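Local coordinates for glutathione S-transferase-like protein (Methylobacillus flagellatus, PDB 4GLT), which binds glutathione and is probably a transferase of the glutathione S-transferase type, at residues Ala34-Val39 with Val87-Leu92; Ala42-Asp47 with Thr96-Leu101; Asp162-Lys167 with Tyr201-Arg206. All coordinates share one frame; numbering follows the deposited sequence.

Contact 1 of 3, residues Ala34-Val39 with Val87-Leu92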
loop_
_atom_site.group_PDB
_atom_site.type_symbol
_atom_site.label_atom_id
_atom_site.label_comp_id
_atom_site.label_asym_id
_atom_site.label_seq_id
_atom_site.Cartn_x
_atom_site.Cartn_y
_atom_site.Cartn_z
ATOM N N ALA A 34 -11.345 -2.119 3.351
ATOM C CA ALA A 34 -12.268 -1.466 4.256
ATOM C C ALA A 34 -12.543 -2.400 5.425
ATOM O O ALA A 34 -12.574 -1.977 6.576
ATOM C CB ALA A 34 -13.559 -1.109 3.540
ATOM N N ARG A 35 -12.722 -3.678 5.116
ATOM C CA ARG A 35 -13.036 -4.669 6.126
ATOM C C ARG A 35 -11.916 -4.778 7.159
ATOM O O ARG A 35 -12.180 -4.909 8.354
ATOM C CB ARG A 35 -13.312 -6.033 5.478
ATOM C CG ARG A 35 -13.835 -7.066 6.459
ATOM C CD ARG A 35 -13.991 -8.445 5.839
ATOM N NE ARG A 35 -14.656 -9.361 6.764
ATOM C CZ ARG A 35 -14.900 -10.643 6.512
ATOM N NH1 ARG A 35 -14.535 -11.181 5.361
ATOM N NH2 ARG A 35 -15.523 -11.377 7.415
ATOM N N LYS A 36 -10.672 -4.747 6.692
ATOM C CA LYS A 36 -9.516 -4.791 7.584
ATOM C C LYS A 36 -9.613 -3.619 8.568
ATOM O O LYS A 36 -9.385 -3.783 9.774
ATOM C CB LYS A 36 -8.204 -4.748 6.772
ATOM C CG LYS A 36 -6.919 -4.783 7.602
ATOM C CD LYS A 36 -5.664 -4.583 6.743
ATOM C CE LYS A 36 -5.855 -3.426 5.763
ATOM N NZ LYS A 36 -4.572 -2.902 5.210
ATOM N N VAL A 37 -9.969 -2.441 8.051
ATOM C CA VAL A 37 -10.162 -1.253 8.889
ATOM C C VAL A 37 -11.332 -1.426 9.866
ATOM O O VAL A 37 -11.208 -1.144 11.053
ATOM C CB VAL A 37 -10.383 0.020 8.038
ATOM C CG1 VAL A 37 -10.546 1.233 8.930
ATOM C CG2 VAL A 37 -9.218 0.235 7.092
ATOM N N ARG A 38 -12.478 -1.886 9.373
ATOM C CA ARG A 38 -13.626 -2.062 10.257
ATOM C C ARG A 38 -13.279 -3.039 11.372
ATOM O O ARG A 38 -13.612 -2.805 12.534
ATOM C CB ARG A 38 -14.850 -2.544 9.488
ATOM C CG ARG A 38 -15.311 -1.575 8.412
ATOM C CD ARG A 38 -16.043 -2.319 7.309
ATOM N NE ARG A 38 -17.433 -2.610 7.649
ATOM C CZ ARG A 38 -18.153 -3.571 7.074
ATOM N NH1 ARG A 38 -17.605 -4.341 6.144
ATOM N NH2 ARG A 38 -19.414 -3.771 7.430
ATOM N N VAL A 39 -12.593 -4.124 11.025
ATOM C CA VAL A 39 -12.271 -5.152 12.010
ATOM C C VAL A 39 -11.337 -4.631 13.097
ATOM O O VAL A 39 -11.424 -5.040 14.264
ATOM C CB VAL A 39 -11.669 -6.425 11.365
ATOM C CG1 VAL A 39 -10.986 -7.295 12.421
ATOM C CG2 VAL A 39 -12.752 -7.237 10.670
ATOM N N VAL A 87 -2.234 3.184 6.572
ATOM C CA VAL A 87 -2.098 4.344 7.435
ATOM C C VAL A 87 -3.183 4.343 8.533
ATOM O O VAL A 87 -2.877 4.489 9.724
ATOM C CB VAL A 87 -2.190 5.646 6.616
ATOM C CG1 VAL A 87 -1.884 6.852 7.497
ATOM C CG2 VAL A 87 -1.250 5.576 5.417
ATOM N N ILE A 88 -4.439 4.164 8.115
ATOM C CA ILE A 88 -5.609 4.215 8.997
ATOM C C ILE A 88 -5.523 3.252 10.182
ATOM O O ILE A 88 -5.845 3.599 11.318
ATOM C CB ILE A 88 -6.901 3.912 8.201
ATOM C CG1 ILE A 88 -7.153 5.023 7.174
ATOM C CG2 ILE A 88 -8.097 3.815 9.139
ATOM C CD1 ILE A 88 -8.176 4.663 6.122
ATOM N N VAL A 89 -5.104 2.033 9.887
ATOM C CA VAL A 89 -4.893 0.991 10.884
ATOM C C VAL A 89 -3.754 1.268 11.881
ATOM O O VAL A 89 -3.749 0.725 12.994
ATOM C CB VAL A 89 -4.628 -0.358 10.176
ATOM C CG1 VAL A 89 -3.689 -1.228 10.995
ATOM C CG2 VAL A 89 -5.939 -1.077 9.890
ATOM N N GLU A 90 -2.772 2.075 11.504
ATOM C CA GLU A 90 -1.735 2.412 12.479
ATOM C C GLU A 90 -2.285 3.489 13.400
ATOM O O GLU A 90 -2.132 3.436 14.616
ATOM C CB GLU A 90 -0.435 2.865 11.812
ATOM C CG GLU A 90 0.707 3.013 12.801
ATOM C CD GLU A 90 2.073 3.069 12.143
ATOM O OE1 GLU A 90 2.174 3.572 11.005
ATOM O OE2 GLU A 90 3.054 2.623 12.780
ATOM N N TYR A 91 -2.962 4.457 12.801
ATOM C CA TYR A 91 -3.657 5.482 13.559
ATOM C C TYR A 91 -4.583 4.924 14.653
ATOM O O TYR A 91 -4.541 5.380 15.790
ATOM C CB TYR A 91 -4.455 6.355 12.603
ATOM C CG TYR A 91 -5.300 7.379 13.298
ATOM C CD1 TYR A 91 -4.745 8.560 13.761
ATOM C CD2 TYR A 91 -6.652 7.164 13.497
ATOM C CE1 TYR A 91 -5.516 9.508 14.397
ATOM C CE2 TYR A 91 -7.433 8.109 14.129
ATOM C CZ TYR A 91 -6.856 9.278 14.580
ATOM O OH TYR A 91 -7.625 10.220 15.220
ATOM N N LEU A 92 -5.418 3.948 14.306
ATOM C CA LEU A 92 -6.413 3.425 15.246
ATOM C C LEU A 92 -5.809 2.561 16.359
ATOM O O LEU A 92 -6.273 2.597 17.495
ATOM C CB LEU A 92 -7.495 2.634 14.505
ATOM C CG LEU A 92 -8.416 3.405 13.553
ATOM C CD1 LEU A 92 -9.120 2.452 12.605
ATOM C CD2 LEU A 92 -9.428 4.232 14.324
#
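Val37 on helix 32-44 packs against Ile88 and Leu92 on helix 85-93, joining two helices of the thioredoxin-like N-terminal domain of this glutathione S-transferase fold. The short axes through Ala34-Val39 and Val87-Leu92 run parallel within 2° and approach to 9.7 Å; Val37 and Val89 have the closest CA atoms, 6.1 Å apart. No hydrogen bond passes between the segments, so apolar packing carries the contact.

CG1 of Val37 makes both of the close methyl-to-methyl contacts. It lies opposite the backbone N (chi1 -179°), and from there it meets CG2 of Ile88 at 3.6 Å and CD1 of Leu92 at 4.1 Å, with the valine side chain roughly perpendicular to each of these two. Ile88 and Leu92 are one turn apart, which puts both on the helix face turned toward Val37. All three are buried; Val37 also touches Leu25 of strand 24-27, and Ile88 touches Leu82 of strand 81-82, tying the helix pair to the sheet.

The polar end of Lys36 has its partners outside the two segments. Its aliphatic chain passes Val89, with CG 4.5 Å from CG2 of that valine, while NZ goes on to hydrogen-bond the side chain of Ser85, a glutathione-binding residue, and to form salt bridges with Glu116 and Asp120 of helix 106-133. The same Val89 methyl also faces backbone: CG2 lies 4.3 Å from CA of Val37 and 4.4 Å from O of Lys36.

Contact 2 of 3, residues Ala42-Asp47 with Thr96-Leu101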
loop_
_atom_site.group_PDB
_atom_site.type_symbol
_atom_site.label_atom_id
_atom_site.label_comp_id
_atom_site.label_asym_id
_atom_site.label_seq_id
_atom_site.Cartn_x
_atom_site.Cartn_y
_atom_site.Cartn_z
ATOM N N ALA A 42 -13.242 -2.513 15.650
ATOM C CA ALA A 42 -13.961 -3.311 16.632
ATOM C C ALA A 42 -13.001 -3.869 17.672
ATOM O O ALA A 42 -13.282 -3.836 18.862
ATOM C CB ALA A 42 -14.717 -4.435 15.949
ATOM N N GLU A 43 -11.869 -4.379 17.230
ATOM C CA GLU A 43 -10.904 -4.938 18.152
ATOM C C GLU A 43 -10.377 -3.886 19.110
ATOM O O GLU A 43 -10.162 -4.158 20.266
ATOM C CB GLU A 43 -9.769 -5.616 17.401
ATOM C CG GLU A 43 -10.232 -6.781 16.558
ATOM C CD GLU A 43 -10.674 -7.965 17.383
ATOM O OE1 GLU A 43 -10.099 -8.177 18.464
ATOM O OE2 GLU A 43 -11.588 -8.690 16.946
ATOM N N LYS A 44 -10.161 -2.678 18.630
ATOM C CA LYS A 44 -9.705 -1.627 19.516
ATOM C C LYS A 44 -10.841 -1.158 20.410
ATOM O O LYS A 44 -10.620 -0.455 21.379
ATOM C CB LYS A 44 -9.093 -0.461 18.745
ATOM C CG LYS A 44 -7.736 -0.760 18.158
ATOM C CD LYS A 44 -6.870 -1.527 19.130
ATOM C CE LYS A 44 -6.261 -0.649 20.191
ATOM N NZ LYS A 44 -4.793 -0.614 20.119
ATOM N N ARG A 45 -12.064 -1.536 20.068
ATOM C CA ARG A 45 -13.213 -1.052 20.807
ATOM C C ARG A 45 -13.353 0.430 20.630
ATOM O O ARG A 45 -13.554 1.154 21.585
ATOM C CB ARG A 45 -13.045 -1.319 22.294
ATOM C CG ARG A 45 -12.468 -2.670 22.643
ATOM C CD ARG A 45 -13.558 -3.710 22.768
ATOM N NE ARG A 45 -13.146 -4.785 23.661
ATOM C CZ ARG A 45 -12.470 -5.861 23.276
ATOM N NH1 ARG A 45 -12.126 -6.016 22.008
ATOM N NH2 ARG A 45 -12.138 -6.786 24.164
ATOM N N ILE A 46 -13.198 0.881 19.401
ATOM C CA ILE A 46 -13.364 2.280 19.092
ATOM C C ILE A 46 -14.701 2.500 18.407
ATOM O O ILE A 46 -15.037 1.811 17.459
ATOM C CB ILE A 46 -12.233 2.765 18.181
ATOM C CG1 ILE A 46 -10.905 2.683 18.930
ATOM C CG2 ILE A 46 -12.503 4.177 17.711
ATOM C CD1 ILE A 46 -9.683 2.856 18.067
ATOM N N ASP A 47 -15.469 3.456 18.909
ATOM C CA ASP A 47 -16.749 3.787 18.316
ATOM C C ASP A 47 -16.470 4.620 17.094
ATOM O O ASP A 47 -15.796 5.629 17.171
ATOM C CB ASP A 47 -17.581 4.590 19.311
ATOM C CG ASP A 47 -18.908 5.047 18.744
ATOM O OD1 ASP A 47 -19.099 5.022 17.520
ATOM O OD2 ASP A 47 -19.772 5.441 19.536
ATOM N N THR A 96 -6.442 3.401 21.504
ATOM C CA THR A 96 -6.809 2.753 22.745
ATOM C C THR A 96 -5.815 1.674 23.118
ATOM O O THR A 96 -5.104 1.144 22.283
ATOM C CB THR A 96 -8.193 2.114 22.673
ATOM O OG1 THR A 96 -8.059 0.720 22.409
ATOM C CG2 THR A 96 -9.015 2.760 21.597
ATOM N N PRO A 97 -5.799 1.334 24.389
ATOM C CA PRO A 97 -4.828 0.399 24.943
ATOM C C PRO A 97 -5.395 -0.990 25.022
ATOM O O PRO A 97 -4.844 -1.829 25.714
ATOM C CB PRO A 97 -4.596 0.945 26.344
ATOM C CG PRO A 97 -5.832 1.679 26.659
ATOM C CD PRO A 97 -6.237 2.316 25.387
ATOM N N VAL A 98 -6.502 -1.225 24.341
ATOM C CA VAL A 98 -7.175 -2.497 24.465
ATOM C C VAL A 98 -6.284 -3.645 24.051
ATOM O O VAL A 98 -6.194 -4.653 24.747
ATOM C CB VAL A 98 -8.344 -2.553 23.516
ATOM C CG1 VAL A 98 -7.824 -2.652 22.109
ATOM C CG2 VAL A 98 -9.200 -3.740 23.833
ATOM N N ALA A 99 -5.603 -3.489 22.932
ATOM C CA ALA A 99 -4.720 -4.534 22.456
ATOM C C ALA A 99 -3.684 -3.897 21.574
ATOM O O ALA A 99 -3.864 -2.776 21.124
ATOM C CB ALA A 99 -5.500 -5.560 21.688
ATOM N N HIS A 100 -2.586 -4.591 21.338
ATOM C CA HIS A 100 -1.619 -4.056 20.419
ATOM C C HIS A 100 -1.761 -4.822 19.127
ATOM O O HIS A 100 -1.229 -5.910 18.986
ATOM C CB HIS A 100 -0.220 -4.249 20.973
ATOM C CG HIS A 100 -0.104 -3.955 22.432
ATOM N ND1 HIS A 100 0.786 -3.033 22.936
ATOM C CD2 HIS A 100 -0.767 -4.460 23.496
ATOM C CE1 HIS A 100 0.668 -2.986 24.249
ATOM N NE2 HIS A 100 -0.268 -3.841 24.615
ATOM N N LEU A 101 -2.485 -4.243 18.182
ATOM C CA LEU A 101 -2.625 -4.829 16.871
ATOM C C LEU A 101 -1.281 -4.780 16.177
ATOM O O LEU A 101 -0.921 -5.683 15.444
ATOM C CB LEU A 101 -3.728 -4.143 16.079
ATOM C CG LEU A 101 -5.102 -4.300 16.724
ATOM C CD1 LEU A 101 -6.185 -3.635 15.914
ATOM C CD2 LEU A 101 -5.422 -5.746 16.942
#
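Lys44 reaches from the last turn of helix 32-44 into the loop Thr96-Leu101, where its ammonium group is held by backbone carbonyls. The helix closes in a Schellman motif, with Arg45 at positive phi (65°) leaving helical geometry, and the loop opens with an ST turn at Thr96; the contact thus joins a helix end to the link between helices 85-93 and 106-133.

Hydrogen bonds run in both directions. Lys44 NZ donates to Ala99 O at 2.6 Å, nearly in line with that C=O (167°), and to Thr96 O at 2.8 Å, there from a position tilted 29° from the carbonyl plane. Asp93 adds a salt bridge to the same nitrogen. Bends at chi2, chi3 and chi4 curl the lysine chain so that its end reaches the two carbonyls. In return, Thr96 OG1 donates to Lys44 O at 3.0 Å, in the carbonyl plane and on a lone pair, while accepting from Val98 N to close the ST turn; two bonds therefore fix the hydroxyl. Without the Lys44 amine, as with an alanine here, Thr96 O and Ala99 O would probably lose their shared donor and Asp93 its salt-bridge partner.

Apolar contacts flank this polar centre. Leu101 CD1 lies beside the lysine chain, 3.9 Å from Lys44 CD, the two side chains running antiparallel alongside each other. Thr96 turns its methyl toward Ile46, and Thr96 CG2 is tight against Ile46 CG1 at 3.3 Å. A different kind of contact covers a charged flat group: the Val98 methyl CG2 sits over one face of the Arg45 guanidinium, 3.9 Å above its plane and over its centre.

Contact 3 of 3, residues Asp162-Lys167 with Tyr201-Arg206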
loop_
_atom_site.group_PDB
_atom_site.type_symbol
_atom_site.label_atom_id
_atom_site.label_comp_id
_atom_site.label_asym_id
_atom_site.label_seq_id
_atom_site.Cartn_x
_atom_site.Cartn_y
_atom_site.Cartn_z
ATOM N N ASP A 162 3.957 -20.871 6.565
ATOM C CA ASP A 162 4.352 -20.093 7.724
ATOM C C ASP A 162 3.483 -20.351 8.946
ATOM O O ASP A 162 3.835 -19.955 10.055
ATOM C CB ASP A 162 4.378 -18.613 7.369
ATOM C CG ASP A 162 5.503 -18.284 6.429
ATOM O OD1 ASP A 162 6.313 -19.190 6.163
ATOM O OD2 ASP A 162 5.586 -17.136 5.958
ATOM N N LEU A 163 2.361 -21.034 8.750
ATOM C CA LEU A 163 1.433 -21.282 9.848
ATOM C C LEU A 163 1.436 -22.740 10.281
ATOM O O LEU A 163 0.546 -23.184 11.003
ATOM C CB LEU A 163 0.017 -20.843 9.469
ATOM C CG LEU A 163 -0.204 -19.338 9.340
ATOM C CD1 LEU A 163 -1.612 -19.052 8.836
ATOM C CD2 LEU A 163 0.053 -18.626 10.661
ATOM N N GLU A 164 2.446 -23.481 9.844
ATOM C CA GLU A 164 2.573 -24.872 10.230
ATOM C C GLU A 164 2.381 -25.053 11.722
ATOM O O GLU A 164 1.443 -25.725 12.159
ATOM C CB GLU A 164 3.931 -25.434 9.813
ATOM C CG GLU A 164 3.890 -26.226 8.518
ATOM C CD GLU A 164 3.037 -27.477 8.633
ATOM O OE1 GLU A 164 2.926 -28.025 9.753
ATOM O OE2 GLU A 164 2.480 -27.913 7.604
ATOM N N LYS A 165 3.271 -24.450 12.502
ATOM C CA LYS A 165 3.309 -24.726 13.934
ATOM C C LYS A 165 2.975 -23.479 14.727
ATOM O O LYS A 165 3.560 -23.231 15.784
ATOM C CB LYS A 165 4.698 -25.221 14.340
ATOM C CG LYS A 165 5.568 -25.663 13.177
ATOM C CD LYS A 165 7.001 -25.877 13.638
ATOM C CE LYS A 165 7.544 -24.617 14.293
ATOM N NZ LYS A 165 8.815 -24.876 15.022
ATOM N N ARG A 166 2.031 -22.699 14.217
ATOM C CA ARG A 166 1.713 -21.407 14.803
ATOM C C ARG A 166 0.224 -21.282 15.120
ATOM O O ARG A 166 -0.632 -21.724 14.349
ATOM C CB ARG A 166 2.127 -20.277 13.848
ATOM C CG ARG A 166 3.563 -20.341 13.339
ATOM C CD ARG A 166 4.059 -18.947 12.962
ATOM N NE ARG A 166 5.006 -18.944 11.845
ATOM C CZ ARG A 166 6.324 -19.080 11.971
ATOM N NH1 ARG A 166 7.099 -19.062 10.890
ATOM N NH2 ARG A 166 6.870 -19.239 13.172
ATOM N N LYS A 167 -0.109 -20.760 16.290
ATOM C CA LYS A 167 -1.489 -20.384 16.547
ATOM C C LYS A 167 -1.928 -19.171 15.718
ATOM O O LYS A 167 -2.974 -19.185 15.087
ATOM C CB LYS A 167 -1.708 -20.124 18.036
ATOM C CG LYS A 167 -1.286 -21.264 18.960
ATOM C CD LYS A 167 -1.868 -22.600 18.530
ATOM C CE LYS A 167 -1.889 -23.596 19.675
ATOM N NZ LYS A 167 -0.527 -24.021 20.100
ATOM N N TYR A 201 -5.024 -25.650 1.767
ATOM C CA TYR A 201 -4.190 -24.975 2.749
ATOM C C TYR A 201 -4.808 -25.154 4.127
ATOM O O TYR A 201 -5.571 -24.301 4.589
ATOM C CB TYR A 201 -4.059 -23.487 2.409
ATOM C CG TYR A 201 -3.717 -23.200 0.956
ATOM C CD1 TYR A 201 -2.413 -23.321 0.486
ATOM C CD2 TYR A 201 -4.698 -22.799 0.056
ATOM C CE1 TYR A 201 -2.096 -23.058 -0.839
ATOM C CE2 TYR A 201 -4.393 -22.533 -1.268
ATOM C CZ TYR A 201 -3.091 -22.667 -1.711
ATOM O OH TYR A 201 -2.786 -22.400 -3.029
ATOM N N PRO A 202 -4.478 -26.272 4.788
ATOM C CA PRO A 202 -5.103 -26.642 6.056
ATOM C C PRO A 202 -4.799 -25.674 7.193
ATOM O O PRO A 202 -5.684 -25.384 7.998
ATOM C CB PRO A 202 -4.527 -28.037 6.350
ATOM C CG PRO A 202 -3.289 -28.139 5.523
ATOM C CD PRO A 202 -3.545 -27.301 4.303
ATOM N N ASN A 203 -3.566 -25.178 7.266
ATOM C CA ASN A 203 -3.222 -24.185 8.281
ATOM C C ASN A 203 -4.042 -22.901 8.109
ATOM O O ASN A 203 -4.505 -22.317 9.076
ATOM C CB ASN A 203 -1.726 -23.861 8.249
ATOM C CG ASN A 203 -0.859 -25.086 8.442
ATOM O OD1 ASN A 203 -0.935 -25.764 9.471
ATOM N ND2 ASN A 203 -0.010 -25.368 7.459
ATOM N N LEU A 204 -4.217 -22.470 6.869
ATOM C CA LEU A 204 -4.964 -21.247 6.597
ATOM C C LEU A 204 -6.440 -21.412 6.946
ATOM O O LEU A 204 -7.035 -20.540 7.573
ATOM C CB LEU A 204 -4.803 -20.816 5.136
ATOM C CG LEU A 204 -3.525 -20.078 4.713
ATOM C CD1 LEU A 204 -3.675 -19.490 3.311
ATOM C CD2 LEU A 204 -3.174 -18.977 5.703
ATOM N N ALA A 205 -7.024 -22.535 6.543
ATOM C CA ALA A 205 -8.415 -22.831 6.871
ATOM C C ALA A 205 -8.619 -22.873 8.389
ATOM O O ALA A 205 -9.619 -22.368 8.900
ATOM C CB ALA A 205 -8.845 -24.141 6.231
ATOM N N ARG A 206 -7.667 -23.473 9.101
ATOM C CA ARG A 206 -7.667 -23.450 10.565
ATOM C C ARG A 206 -7.610 -22.031 11.129
ATOM O O ARG A 206 -8.295 -21.706 12.102
ATOM C CB ARG A 206 -6.485 -24.238 11.112
ATOM C CG ARG A 206 -6.126 -23.853 12.540
ATOM C CD ARG A 206 -5.271 -24.921 13.214
ATOM N NE ARG A 206 -4.068 -25.215 12.440
ATOM C CZ ARG A 206 -2.978 -24.454 12.438
ATOM N NH1 ARG A 206 -2.936 -23.345 13.170
ATOM N NH2 ARG A 206 -1.928 -24.794 11.701
#
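Leu163 and Asn203 mark the tight side of this contact, their CB atoms 3.7 Å apart where the backbones come closest. Next to them, CD1 of Leu163 meets CD2 of Leu204 at 3.5 Å, the two leucine side chains roughly perpendicular; Trp115 of helix 106-133 also touches Leu163. Leu163, Asn203 and Leu204 are buried.

The segments belong to the all-helical C-terminal domain of the glutathione S-transferase fold: Asp162-Lys167 lies at the end of helix 142-162 and in the loop after it, and Tyr201 is the N-cap residue of helix 202-212. At the solvent side Arg206 spans the loop, exposed but hydrogen-bonded. Its chain starts with CG opposite the backbone N and bends at chi3, which brings the guanidinium to the carbonyls. NH2 donates to Leu163 O at 3.0 Å (160° at the hydrogen), in the guanidinium plane, whereas NH1 donates to Arg166 O at 3.1 Å and its acceptor is tilted 17° from that plane.

The loose part is exposed Glu164: its OE2 stays 3.6 Å from Asn203 ND2, with carboxylate and amide planes 81° apart, while ND2 makes a weak hydrogen bond to Asp160 O.

How the contacts relate
Contacts 1 and 2 share helix 32-44 and lie in succession along it, with centres 11 Å apart. They touch through the carbonyl of Leu92, whose O lies 3.5 Å from Ile46 CD1 and 3.7 Å from Lys44 CG. Their segments alternate along the chain. Helix 32-44 is packed against helix 85-93 in contact 1, and its end against the loop that follows that helix in contact 2. Contact 1 is the one near the ligand: the Lys36 side chain is about 5 Å from bound glutathione, whereas contact 2 lies away from the known binding residues. Contact 3, in the C-terminal domain, is separate, its nearest atoms about 12 Å from contact 1 and about 14 Å from contact 2.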